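Local coordinates for GTN Reductase (Agrobacterium tumefaciens, PDB 5N6G), which probably reduces activated carbon-carbon double bonds as an FMN-dependent ene-reductase of the Old Yellow Enzyme family, and here binds 2-phenylacrylic acid, at residues Ser59-Gly64 / Ile98-Arg103; Gln115-Ser120 / Glu144-Thr149. One frame throughout, in Å; residues are numbered along the deposited sequence.

Interaction 1 (Ser59-Gly64 / Ile98-Arg103); sequences SQQGQG and IWHVGR. With 8OZ (2-Phenylacrylic acid), chain C.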
ATOM      1  N   SER A  59     -13.166  -1.909   4.919  1.00 14.36           N
ATOM      2  CA  SER A  59     -14.609  -1.748   5.010  1.00 14.45           C
ATOM      3  C   SER A  59     -15.118  -1.427   3.618  1.00 13.98           C
ATOM      4  O   SER A  59     -14.352  -1.027   2.740  1.00 14.53           O
ATOM      5  CB  SER A  59     -14.986  -0.614   5.949  1.00 17.73           C
ATOM      6  OG  SER A  59     -14.475   0.597   5.405  1.00 16.98           O
ATOM      7  N   GLN A  60     -16.434  -1.547   3.443  1.00 13.22           N
ATOM      8  CA  GLN A  60     -17.017  -1.143   2.172  1.00 14.88           C
ATOM      9  C   GLN A  60     -16.856   0.363   1.965  1.00 17.10           C
ATOM     10  O   GLN A  60     -16.625   0.826   0.843  1.00 15.27           O
ATOM     11  CB  GLN A  60     -18.492  -1.546   2.122  1.00 17.79           C
ATOM     12  CG  GLN A  60     -19.100  -1.342   0.752  1.00 19.19           C
ATOM     13  CD  GLN A  60     -20.571  -1.604   0.726  1.00 31.62           C
ATOM     14  OE1 GLN A  60     -21.116  -2.212   1.646  1.00 32.47           O
ATOM     15  NE2 GLN A  60     -21.237  -1.140  -0.326  1.00 34.44           N
ATOM     16  N   GLN A  61     -16.952   1.141   3.043  1.00 14.70           N
ATOM     17  CA  GLN A  61     -16.722   2.578   2.959  1.00 14.27           C
ATOM     18  C   GLN A  61     -15.323   2.874   2.421  1.00 13.90           C
ATOM     19  O   GLN A  61     -15.127   3.859   1.700  1.00 13.84           O
ATOM     20  CB  GLN A  61     -16.904   3.193   4.343  1.00 14.43           C
ATOM     21  CG  GLN A  61     -16.803   4.695   4.441  1.00 15.41           C
ATOM     22  CD  GLN A  61     -16.507   5.139   5.867  1.00 15.74           C
ATOM     23  OE1 GLN A  61     -15.435   4.860   6.383  1.00 15.88           O
ATOM     24  NE2 GLN A  61     -17.448   5.846   6.494  1.00 20.38           N
ATOM     25  N   GLY A  62     -14.357   2.032   2.734  1.00 13.44           N
ATOM     26  CA  GLY A  62     -12.992   2.199   2.248  1.00 13.49           C
ATOM     27  C   GLY A  62     -12.716   1.750   0.838  1.00 13.81           C
ATOM     28  O   GLY A  62     -11.559   1.865   0.395  1.00 13.48           O
ATOM     29  N   GLN A  63     -13.715   1.200   0.143  1.00 12.57           N
ATOM     30  CA  GLN A  63     -13.584   0.784  -1.256  1.00 13.16           C
ATOM     31  C   GLN A  63     -13.697   1.972  -2.196  1.00 15.77           C
ATOM     32  O   GLN A  63     -14.616   2.784  -2.072  1.00 15.00           O
ATOM     33  CB  GLN A  63     -14.683  -0.202  -1.657  1.00 14.09           C
ATOM     34  CG  GLN A  63     -14.511  -1.584  -1.097  1.00 15.11           C
ATOM     35  CD  GLN A  63     -13.616  -2.467  -1.938  1.00 18.40           C
ATOM     36  OE1 GLN A  63     -12.828  -1.998  -2.775  1.00 16.35           O
ATOM     37  NE2 GLN A  63     -13.703  -3.776  -1.681  1.00 17.48           N
ATOM     38  N   GLY A  64     -12.832   1.994  -3.212  1.00 15.38           N
ATOM     39  CA  GLY A  64     -12.888   3.013  -4.242  1.00 14.69           C
ATOM     40  C   GLY A  64     -12.925   2.519  -5.670  1.00 16.22           C
ATOM     41  O   GLY A  64     -13.133   3.322  -6.583  1.00 15.96           O
ATOM     42  N   ILE A  98      -3.615  -2.875   4.060  1.00 11.81           N
ATOM     43  CA  ILE A  98      -4.964  -2.539   4.506  1.00 11.95           C
ATOM     44  C   ILE A  98      -5.255  -1.084   4.147  1.00 11.89           C
ATOM     45  O   ILE A  98      -4.441  -0.179   4.384  1.00 12.83           O
ATOM     46  CB  ILE A  98      -5.153  -2.848   6.004  1.00 13.47           C
ATOM     47  CG1 ILE A  98      -4.200  -2.059   6.909  1.00 14.00           C
ATOM     48  CG2 ILE A  98      -5.028  -4.388   6.222  1.00 15.64           C
ATOM     49  CD1 ILE A  98      -4.484  -2.317   8.424  1.00 18.10           C
ATOM     50  N   TRP A  99      -6.416  -0.858   3.551  1.00 13.52           N
ATOM     51  CA  TRP A  99      -6.654   0.304   2.713  1.00 13.93           C
ATOM     52  C   TRP A  99      -7.956   1.005   3.083  1.00 14.42           C
ATOM     53  O   TRP A  99      -8.951   0.360   3.397  1.00 12.91           O
ATOM     54  CB  TRP A  99      -6.733  -0.170   1.289  1.00 12.64           C
ATOM     55  CG  TRP A  99      -6.656   0.823   0.182  1.00 12.03           C
ATOM     56  CD1 TRP A  99      -6.216   2.116   0.225  1.00 14.64           C
ATOM     57  CD2 TRP A  99      -6.974   0.545  -1.182  1.00 13.20           C
ATOM     58  NE1 TRP A  99      -6.248   2.659  -1.044  1.00 12.72           N
ATOM     59  CE2 TRP A  99      -6.714   1.717  -1.925  1.00 13.26           C
ATOM     60  CE3 TRP A  99      -7.457  -0.588  -1.843  1.00 15.26           C
ATOM     61  CZ2 TRP A  99      -6.906   1.773  -3.294  1.00 15.34           C
ATOM     62  CZ3 TRP A  99      -7.657  -0.537  -3.189  1.00 15.13           C
ATOM     63  CH2 TRP A  99      -7.396   0.640  -3.912  1.00 14.01           C
ATOM     64  N   HIS A 100      -7.939   2.327   3.033  1.00 11.75           N
ATOM     65  CA  HIS A 100      -9.148   3.133   2.999  1.00 12.60           C
ATOM     66  C   HIS A 100      -8.900   4.231   1.981  1.00 11.99           C
ATOM     67  O   HIS A 100      -7.950   5.012   2.113  1.00 13.03           O
ATOM     68  CB  HIS A 100      -9.506   3.730   4.377  1.00 13.08           C
ATOM     69  CG  HIS A 100     -10.888   4.277   4.452  1.00 13.04           C
ATOM     70  ND1 HIS A 100     -11.372   5.229   3.584  1.00 13.02           N
ATOM     71  CD2 HIS A 100     -11.899   3.997   5.309  1.00 13.34           C
ATOM     72  CE1 HIS A 100     -12.633   5.493   3.888  1.00 14.33           C
ATOM     73  NE2 HIS A 100     -12.971   4.767   4.939  1.00 14.31           N
ATOM     74  N   VAL A 101      -9.752   4.296   0.970  1.00 11.61           N
ATOM     75  CA  VAL A 101      -9.551   5.238  -0.128  1.00 12.46           C
ATOM     76  C   VAL A 101      -9.975   6.665   0.171  1.00 11.56           C
ATOM     77  O   VAL A 101      -9.625   7.569  -0.602  1.00 11.99           O
ATOM     78  CB  VAL A 101     -10.320   4.836  -1.393  1.00 12.46           C
ATOM     79  CG1 VAL A 101      -9.824   3.492  -1.872  1.00 11.05           C
ATOM     80  CG2 VAL A 101     -11.824   4.807  -1.154  1.00 13.53           C
ATOM     81  N   GLY A 102     -10.725   6.897   1.238  1.00 11.78           N
ATOM     82  CA  GLY A 102     -11.263   8.228   1.473  1.00 11.35           C
ATOM     83  C   GLY A 102     -12.053   8.749   0.294  1.00 11.95           C
ATOM     84  O   GLY A 102     -12.970   8.097  -0.210  1.00 13.45           O
ATOM     85  N   ARG A 103     -11.714   9.960  -0.165  1.00 11.51           N
ATOM     86  CA  ARG A 103     -12.508  10.608  -1.202  1.00 12.28           C
ATOM     87  C   ARG A 103     -12.415   9.950  -2.581  1.00 12.09           C
ATOM     88  O   ARG A 103     -13.178  10.339  -3.474  1.00 13.14           O
ATOM     89  CB  ARG A 103     -12.104  12.073  -1.337  1.00 13.23           C
ATOM     90  CG  ARG A 103     -10.727  12.293  -1.952  1.00 11.97           C
ATOM     91  CD  ARG A 103     -10.398  13.783  -1.964  1.00 14.80           C
ATOM     92  NE  ARG A 103      -9.122  14.047  -2.630  1.00 13.16           N
ATOM     93  CZ  ARG A 103      -8.800  15.206  -3.192  1.00 15.35           C
ATOM     94  NH1 ARG A 103      -9.620  16.254  -3.176  1.00 16.18           N
ATOM     95  NH2 ARG A 103      -7.620  15.332  -3.793  1.00 16.67           N
TER
HETATM   96  C4  8OZ C 402      -3.661   1.719  -9.500  1.00 24.17           C
HETATM   97  C5  8OZ C 402      -5.005   1.569  -9.749  1.00 23.42           C
HETATM   98  C6  8OZ C 402      -5.903   1.628  -8.706  1.00 28.31           C
HETATM   99  C7  8OZ C 402      -5.457   1.818  -7.411  1.00 21.93           C
HETATM  100  C8  8OZ C 402      -2.543   3.040  -5.413  1.00 18.48           C
HETATM  101  C   8OZ C 402      -4.137   1.281  -4.793  1.00 19.81           C
HETATM  102  O   8OZ C 402      -2.018   3.038  -4.325  1.00 17.49           O
HETATM  103  C1  8OZ C 402      -3.613   2.042  -5.741  1.00 19.64           C
HETATM  104  C2  8OZ C 402      -4.101   1.952  -7.146  1.00 25.46           C
HETATM  105  C3  8OZ C 402      -3.204   1.916  -8.209  1.00 27.12           C
HETATM  106  O1  8OZ C 402      -2.230   3.910  -6.342  1.00 23.76           O
HETATM  107  O   HOH W   1     -14.783   6.837   1.431  1.00 14.24           O

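Interaction 2 (Gln115-Ser120 / Glu144-Thr149); sequences QPVAPS and EPRALT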
ATOM      1  N   GLN A 115     -22.088   9.312   0.090  1.00 20.31           N
ATOM      2  CA  GLN A 115     -20.894  10.045  -0.302  1.00 17.44           C
ATOM      3  C   GLN A 115     -19.651   9.359   0.252  1.00 17.18           C
ATOM      4  O   GLN A 115     -19.645   8.907   1.410  1.00 17.11           O
ATOM      5  CB  GLN A 115     -20.952  11.480   0.226  1.00 16.10           C
ATOM      6  CG  GLN A 115     -22.136  12.291  -0.297  1.00 18.57           C
ATOM      7  CD  GLN A 115     -22.638  13.375   0.654  1.00 25.25           C
ATOM      8  OE1 GLN A 115     -22.880  14.527   0.252  1.00 30.30           O
ATOM      9  NE2 GLN A 115     -22.880  12.997   1.896  1.00 18.82           N
ATOM     10  N   PRO A 116     -18.559   9.293  -0.525  1.00 14.61           N
ATOM     11  CA  PRO A 116     -17.256   8.953   0.057  1.00 13.80           C
ATOM     12  C   PRO A 116     -16.918   9.894   1.206  1.00 13.65           C
ATOM     13  O   PRO A 116     -17.460  11.005   1.262  1.00 15.68           O
ATOM     14  CB  PRO A 116     -16.293   9.139  -1.123  1.00 15.00           C
ATOM     15  CG  PRO A 116     -17.149   9.016  -2.333  1.00 14.56           C
ATOM     16  CD  PRO A 116     -18.493   9.562  -1.977  1.00 16.22           C
ATOM     17  N   VAL A 117     -16.059   9.471   2.121  1.00 13.82           N
ATOM     18  CA  VAL A 117     -15.679  10.283   3.262  1.00 12.67           C
ATOM     19  C   VAL A 117     -14.253  10.766   3.102  1.00 14.36           C
ATOM     20  O   VAL A 117     -13.411  10.122   2.460  1.00 14.85           O
ATOM     21  CB  VAL A 117     -15.852   9.501   4.587  1.00 12.84           C
ATOM     22  CG1 VAL A 117     -17.286   9.117   4.765  1.00 15.65           C
ATOM     23  CG2 VAL A 117     -14.960   8.269   4.636  1.00 14.40           C
ATOM     24  N   ALA A 118     -13.974  11.906   3.731  1.00 14.51           N
ATOM     25  CA  ALA A 118     -12.668  12.542   3.620  1.00 13.47           C
ATOM     26  C   ALA A 118     -12.485  13.512   4.781  1.00 12.61           C
ATOM     27  O   ALA A 118     -13.458  13.906   5.427  1.00 13.65           O
ATOM     28  CB  ALA A 118     -12.546  13.274   2.281  1.00 14.06           C
ATOM     29  N   PRO A 119     -11.247  13.953   5.045  1.00 11.88           N
ATOM     30  CA  PRO A 119     -11.063  15.003   6.064  1.00 13.96           C
ATOM     31  C   PRO A 119     -11.814  16.280   5.759  1.00 12.86           C
ATOM     32  O   PRO A 119     -12.324  16.939   6.675  1.00 15.41           O
ATOM     33  CB  PRO A 119      -9.547  15.225   6.067  1.00 12.58           C
ATOM     34  CG  PRO A 119      -9.064  14.697   4.771  1.00 14.07           C
ATOM     35  CD  PRO A 119      -9.958  13.535   4.465  1.00 13.94           C
ATOM     36  N   SER A 120     -11.915  16.644   4.482  1.00 12.94           N
ATOM     37  CA  SER A 120     -12.604  17.838   4.032  1.00 13.79           C
ATOM     38  C   SER A 120     -13.360  17.518   2.755  1.00 17.46           C
ATOM     39  O   SER A 120     -12.952  16.643   1.979  1.00 16.85           O
ATOM     40  CB  SER A 120     -11.635  18.997   3.755  1.00 17.39           C
ATOM     41  OG  SER A 120     -10.952  19.378   4.937  1.00 17.31           O
ATOM     42  N   GLU A 144     -18.522  13.343  -5.086  1.00 16.23           N
ATOM     43  CA  GLU A 144     -18.358  14.390  -4.073  1.00 16.24           C
ATOM     44  C   GLU A 144     -18.280  13.775  -2.679  1.00 16.00           C
ATOM     45  O   GLU A 144     -19.231  13.083  -2.276  1.00 18.16           O
ATOM     46  CB  GLU A 144     -19.549  15.348  -4.083  1.00 20.51           C
ATOM     47  CG  GLU A 144     -19.758  16.116  -5.322  1.00 29.08           C
ATOM     48  CD  GLU A 144     -20.894  17.126  -5.174  1.00 51.45           C
ATOM     49  OE1 GLU A 144     -21.880  16.857  -4.434  1.00 24.04           O
ATOM     50  OE2 GLU A 144     -20.788  18.197  -5.795  1.00 47.49           O
ATOM     51  N   PRO A 145     -17.235  14.038  -1.899  1.00 16.76           N
ATOM     52  CA  PRO A 145     -17.131  13.467  -0.554  1.00 16.23           C
ATOM     53  C   PRO A 145     -17.771  14.350   0.501  1.00 19.55           C
ATOM     54  O   PRO A 145     -17.993  15.543   0.300  1.00 22.95           O
ATOM     55  CB  PRO A 145     -15.619  13.400  -0.312  1.00 15.33           C
ATOM     56  CG  PRO A 145     -15.116  14.594  -1.071  1.00 17.32           C
ATOM     57  CD  PRO A 145     -15.990  14.733  -2.281  1.00 18.48           C
ATOM     58  N   ARG A 146     -18.031  13.736   1.655  1.00 14.60           N
ATOM     59  CA  ARG A 146     -18.449  14.461   2.845  1.00 16.63           C
ATOM     60  C   ARG A 146     -17.314  14.465   3.855  1.00 16.58           C
ATOM     61  O   ARG A 146     -16.498  13.536   3.899  1.00 16.01           O
ATOM     62  CB  ARG A 146     -19.708  13.854   3.480  1.00 19.18           C
ATOM     63  CG  ARG A 146     -19.547  12.469   4.038  1.00 18.31           C
ATOM     64  CD  ARG A 146     -20.865  12.014   4.756  1.00 22.02           C
ATOM     65  NE  ARG A 146     -20.647  10.719   5.407  1.00 24.22           N
ATOM     66  CZ  ARG A 146     -20.130  10.564   6.628  1.00 24.23           C
ATOM     67  NH1 ARG A 146     -19.814  11.619   7.370  1.00 26.55           N
ATOM     68  NH2 ARG A 146     -19.921   9.348   7.099  1.00 23.09           N
ATOM     69  N   ALA A 147     -17.276  15.513   4.674  1.00 16.78           N
ATOM     70  CA  ALA A 147     -16.216  15.666   5.660  1.00 16.05           C
ATOM     71  C   ALA A 147     -16.525  14.823   6.896  1.00 14.14           C
ATOM     72  O   ALA A 147     -17.662  14.804   7.383  1.00 16.11           O
ATOM     73  CB  ALA A 147     -16.053  17.127   6.056  1.00 18.84           C
ATOM     74  N   LEU A 148     -15.499  14.151   7.404  1.00 15.41           N
ATOM     75  CA  LEU A 148     -15.635  13.261   8.551  1.00 14.40           C
ATOM     76  C   LEU A 148     -15.860  14.032   9.841  1.00 15.16           C
ATOM     77  O   LEU A 148     -15.190  15.032  10.102  1.00 18.81           O
ATOM     78  CB  LEU A 148     -14.372  12.420   8.705  1.00 13.42           C
ATOM     79  CG  LEU A 148     -14.213  11.366   7.632  1.00 15.40           C
ATOM     80  CD1 LEU A 148     -12.762  10.949   7.519  1.00 17.94           C
ATOM     81  CD2 LEU A 148     -15.127  10.193   8.014  1.00 15.09           C
ATOM     82  N   THR A 149     -16.774  13.539  10.673  1.00 15.09           N
ATOM     83  CA  THR A 149     -16.874  14.021  12.038  1.00 17.09           C
ATOM     84  C   THR A 149     -15.873  13.278  12.930  1.00 16.51           C
ATOM     85  O   THR A 149     -15.331  12.234  12.566  1.00 16.53           O
ATOM     86  CB  THR A 149     -18.269  13.801  12.620  1.00 19.91           C
ATOM     87  OG1 THR A 149     -18.475  12.395  12.787  1.00 19.17           O
ATOM     88  CG2 THR A 149     -19.366  14.403  11.738  1.00 20.34           C
TER
HETATM   89  O   HOH W   2     -22.989  15.026  -2.719  1.00 21.76           O
HETATM   90  O   HOH W   3     -21.476   8.897   3.414  1.00 25.08           O

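Interaction 1 (Ser59-Gly64 / Ile98-Arg103)
The imidazole of His100 lies flat against Gly62, whose CA sits 3.5 Å from the ring centroid and only 1° off the ring normal, a CH-pi contact over the centre of the face. Glycine suits this place because its bare CA can come down on the ring, close beside Trp99 O. With CG anti to the backbone N (chi1 -166°), the ring is carried towards the turn, and both its nitrogens are used in the ring plane. NE2 donates to Gln61 OE1 over 2.9 Å in an almost straight bond, the amide being turned 58° from the imidazole. ND1 accepts from the backbone N of Gly102 at 3.0 Å. Gripped at both nitrogens, the ring is fixed in rotation, and this pattern is consistent with a neutral imidazole protonated on NE2. Gln61 and Gly62 are the middle residues of a type I turn from Gln60 to Gln63, which follows strand 50-57 of the TIM barrel; Ser59 OG accepts from Gly62 N in an ST motif. The partner segment begins as the last two residues of the neighbouring strand 94-99. Beyond the ring, Val101 N donates to Gly62 O at 3.1 Å, while both valine methyls straddle that oxygen. Branching at CB lets Val101 set CG1 over one face of the Trp99 indole, offset toward its rim, while CG2 reaches the Gln63 carbonyl carbon. The outer end of the indole lines the pocket that holds 2-phenylacrylic acid: Trp99 CZ2 comes within 3.2 Å of the ligand's atom C, and His178 stacks on the same indole.

Interaction 2 (Gln115-Ser120 / Glu144-Thr149)
Arg146 and Val117 lie side by side on one face of a two-stranded parallel sheet, pointing the same way. From the backbone the arginine starts with CG between N and the carbonyl carbon (chi1 65°), then runs extended as far as NE. Its CB lies 3.6 Å from Gln115 NE2; CG lies near Pro116 O, and CD again meets the Gln115 amide, whose chain crosses the arginine at about a right angle. NE donates to a water, 2.8 Å away in the guanidinium plane, which in turn donates to Gln115 O. At the tip, Val117 CG1 sits over one face of the guanidinium, 3.5 Å from Arg146 NH2, while NH1 forms a salt bridge with Asp152 of helix 150-169. Arginine suits this margin because its aliphatic part packs against the Gln115 amide and its flat end can cover a methyl while NH1 keeps a charged partner. Strands 117-118 and 146-147 form this small sheet outside the eight-stranded barrel. Its hydrogen bonds run from Arg146 N to Pro116 O, from Ala118 N to Arg146 O and from Leu148 N to Ala118 O. On the other face the small Ala118 lets its CB approach Pro145 CB at 4.0 Å. Pro116 and Pro145 suit their places, as none of these bonds needs their nitrogens. Just past the strand, Leu148 brings its branched end to Val117, CD2 lying 3.6 Å from Val117 CB, and also packs on Ile153 and Ile156 of helix 150-169.

Overall arrangement
Both segments of interaction 1 precede those of interaction 2 in the chain; the centres of the two contacts are about 12 Å apart. The first sits at the C-terminal ends of neighbouring strands 50-57 and 94-99, the end at which TIM barrels carry their active sites; the second belongs to a small sheet packed on the loops there, farther from the protein's centre and away from the annotated sites. They meet directly: Val117 packs on Gln61 and His100, Pro116 on Gly102 and Ala118 on Arg103. Helix 150-169 touches both, its Ile156 meeting Gln61 and Leu148. Contact thus runs continuously from the outer two-stranded sheet to the strand end whose tryptophan lines the ligand pocket near FMN.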